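Local coordinates for protein phenol hydroxylase component phN (Pseudomonas stutzeri, PDB 3U52) that probably hydroxylates phenol and related aromatic compounds, as the diiron-bearing oxygenase subunit of a bacterial multicomponent monooxygenase, at residues I194-S197 / F198-L202. Numbering follows the deposited sequence.
With FE (Fe (III) ion), chain H.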
loop_
_atom_site.group_PDB
_atom_site.type_symbol
_atom_site.label_atom_id
_atom_site.label_comp_id
_atom_site.label_asym_id
_atom_site.label_seq_id
_atom_site.Cartn_x
_atom_site.Cartn_y
_atom_site.Cartn_z
ATOM N N ILE A 194 20.582 -8.728 24.755
ATOM C CA ILE A 194 19.570 -8.439 23.750
ATOM C C ILE A 194 20.160 -7.914 22.427
ATOM O O ILE A 194 19.866 -8.458 21.346
ATOM C CB ILE A 194 18.376 -7.540 24.331
ATOM C CG1 ILE A 194 17.793 -8.156 25.624
ATOM C CG2 ILE A 194 17.263 -7.347 23.283
ATOM C CD1 ILE A 194 17.282 -9.686 25.563
ATOM N N SER A 195 21.033 -6.910 22.497
ATOM C CA SER A 195 21.618 -6.342 21.282
ATOM C C SER A 195 22.659 -7.273 20.653
ATOM O O SER A 195 22.607 -7.532 19.443
ATOM C CB SER A 195 22.207 -4.960 21.522
ATOM O OG SER A 195 21.144 -4.010 21.533
ATOM N N PHE A 196 23.588 -7.787 21.447
ATOM C CA PHE A 196 24.572 -8.662 20.860
ATOM C C PHE A 196 24.064 -10.107 20.679
ATOM O O PHE A 196 24.031 -10.599 19.550
ATOM C CB PHE A 196 25.907 -8.580 21.600
ATOM C CG PHE A 196 26.884 -9.635 21.172
ATOM C CD1 PHE A 196 27.560 -9.523 19.974
ATOM C CD2 PHE A 196 27.067 -10.795 21.944
ATOM C CE1 PHE A 196 28.446 -10.523 19.570
ATOM C CE2 PHE A 196 27.938 -11.810 21.517
ATOM C CZ PHE A 196 28.633 -11.666 20.357
ATOM N N SER A 197 23.622 -10.773 21.744
ATOM C CA SER A 197 23.271 -12.201 21.681
ATOM C C SER A 197 21.989 -12.482 20.872
ATOM O O SER A 197 21.969 -13.367 20.007
ATOM C CB SER A 197 23.196 -12.798 23.118
ATOM O OG SER A 197 24.447 -12.619 23.797
ATOM N N PHE A 198 20.938 -11.717 21.122
ATOM C CA PHE A 198 19.626 -11.895 20.506
ATOM C C PHE A 198 19.699 -11.270 19.104
ATOM O O PHE A 198 19.567 -11.974 18.087
ATOM C CB PHE A 198 18.620 -11.128 21.382
ATOM C CG PHE A 198 17.198 -11.666 21.426
ATOM C CD1 PHE A 198 16.878 -12.979 21.172
ATOM C CD2 PHE A 198 16.164 -10.820 21.846
ATOM C CE1 PHE A 198 15.507 -13.396 21.262
ATOM C CE2 PHE A 198 14.817 -11.265 21.967
ATOM C CZ PHE A 198 14.500 -12.522 21.666
ATOM N N GLU A 199 19.957 -9.956 19.051
ATOM C CA GLU A 199 19.814 -9.167 17.801
ATOM C C GLU A 199 20.916 -9.317 16.810
ATOM O O GLU A 199 20.756 -8.885 15.688
ATOM C CB GLU A 199 19.707 -7.668 18.069
ATOM C CG GLU A 199 18.467 -7.267 18.821
ATOM C CD GLU A 199 17.254 -7.219 17.909
ATOM O OE1 GLU A 199 16.664 -6.143 17.740
ATOM O OE2 GLU A 199 16.900 -8.272 17.344
ATOM N N TYR A 200 22.061 -9.838 17.216
ATOM C CA TYR A 200 23.134 -10.011 16.291
ATOM C C TYR A 200 23.441 -11.488 16.058
ATOM O O TYR A 200 23.358 -11.969 14.928
ATOM C CB TYR A 200 24.384 -9.223 16.711
ATOM C CG TYR A 200 25.450 -9.307 15.666
ATOM C CD1 TYR A 200 26.525 -10.154 15.811
ATOM C CD2 TYR A 200 25.347 -8.566 14.494
ATOM C CE1 TYR A 200 27.501 -10.264 14.789
ATOM C CE2 TYR A 200 26.277 -8.662 13.501
ATOM C CZ TYR A 200 27.365 -9.507 13.645
ATOM O OH TYR A 200 28.323 -9.569 12.624
ATOM N N VAL A 201 23.808 -12.204 17.101
ATOM C CA VAL A 201 24.177 -13.586 16.957
ATOM C C VAL A 201 23.018 -14.542 16.542
ATOM O O VAL A 201 23.193 -15.355 15.624
ATOM C CB VAL A 201 24.897 -14.114 18.199
ATOM C CG1 VAL A 201 25.287 -15.610 17.996
ATOM C CG2 VAL A 201 26.156 -13.287 18.430
ATOM N N LEU A 202 21.860 -14.439 17.209
ATOM C CA LEU A 202 20.802 -15.456 17.105
ATOM C C LEU A 202 19.591 -14.974 16.315
ATOM O O LEU A 202 18.654 -15.738 16.077
ATOM C CB LEU A 202 20.393 -15.927 18.513
ATOM C CG LEU A 202 21.529 -16.662 19.271
ATOM C CD1 LEU A 202 21.146 -16.973 20.733
ATOM C CD2 LEU A 202 21.958 -17.970 18.545
HETATM FE FE FE H . 15.258 -5.840 16.148
#
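A pi-type widening of helix 187-216, beside the diiron centre, brings Ile194 to Glu199 and Phe196 to Val201. Its signature is backbone bonding five residues apart: Glu199 N donates to Ile194 O at 2.7 Å, Val201 N to Phe196 O at 2.9 Å with an N-H...O angle of 167°, and Leu202 N to Ser197 O at 3.0 Å. Tyr200 N reaches Phe196 O more weakly. Such pi turns interrupt iron-binding helices of the bacterial multicomponent monooxygenases, and here one carries a ligand of the metal. Glu199 turns its CG beside its own backbone N, against Ile194 O, and a bend at chi2 (-79°) leads the carboxylate to iron, which OE1 binds at 2.1 Å. A carboxylate suits ferric iron, whose site Glu233 and His236 of helix 220-250 share. Ile194 runs alongside Phe198, its CG2 meeting the ring edge in plane, 3.9 Å from CD2 of Phe198. These apolar groups suit a wall facing helix 173-184, and Phe198 also lines a xenon pocket with Gly269 and Leu273. CG2 of Val201 makes a CH-pi contact over one face of Phe196, offset toward the rim and 3.5 Å from CZ. The beta-branched valine can hold one methyl over that ring while Leu306 of helix 291-310 packs against both side chains.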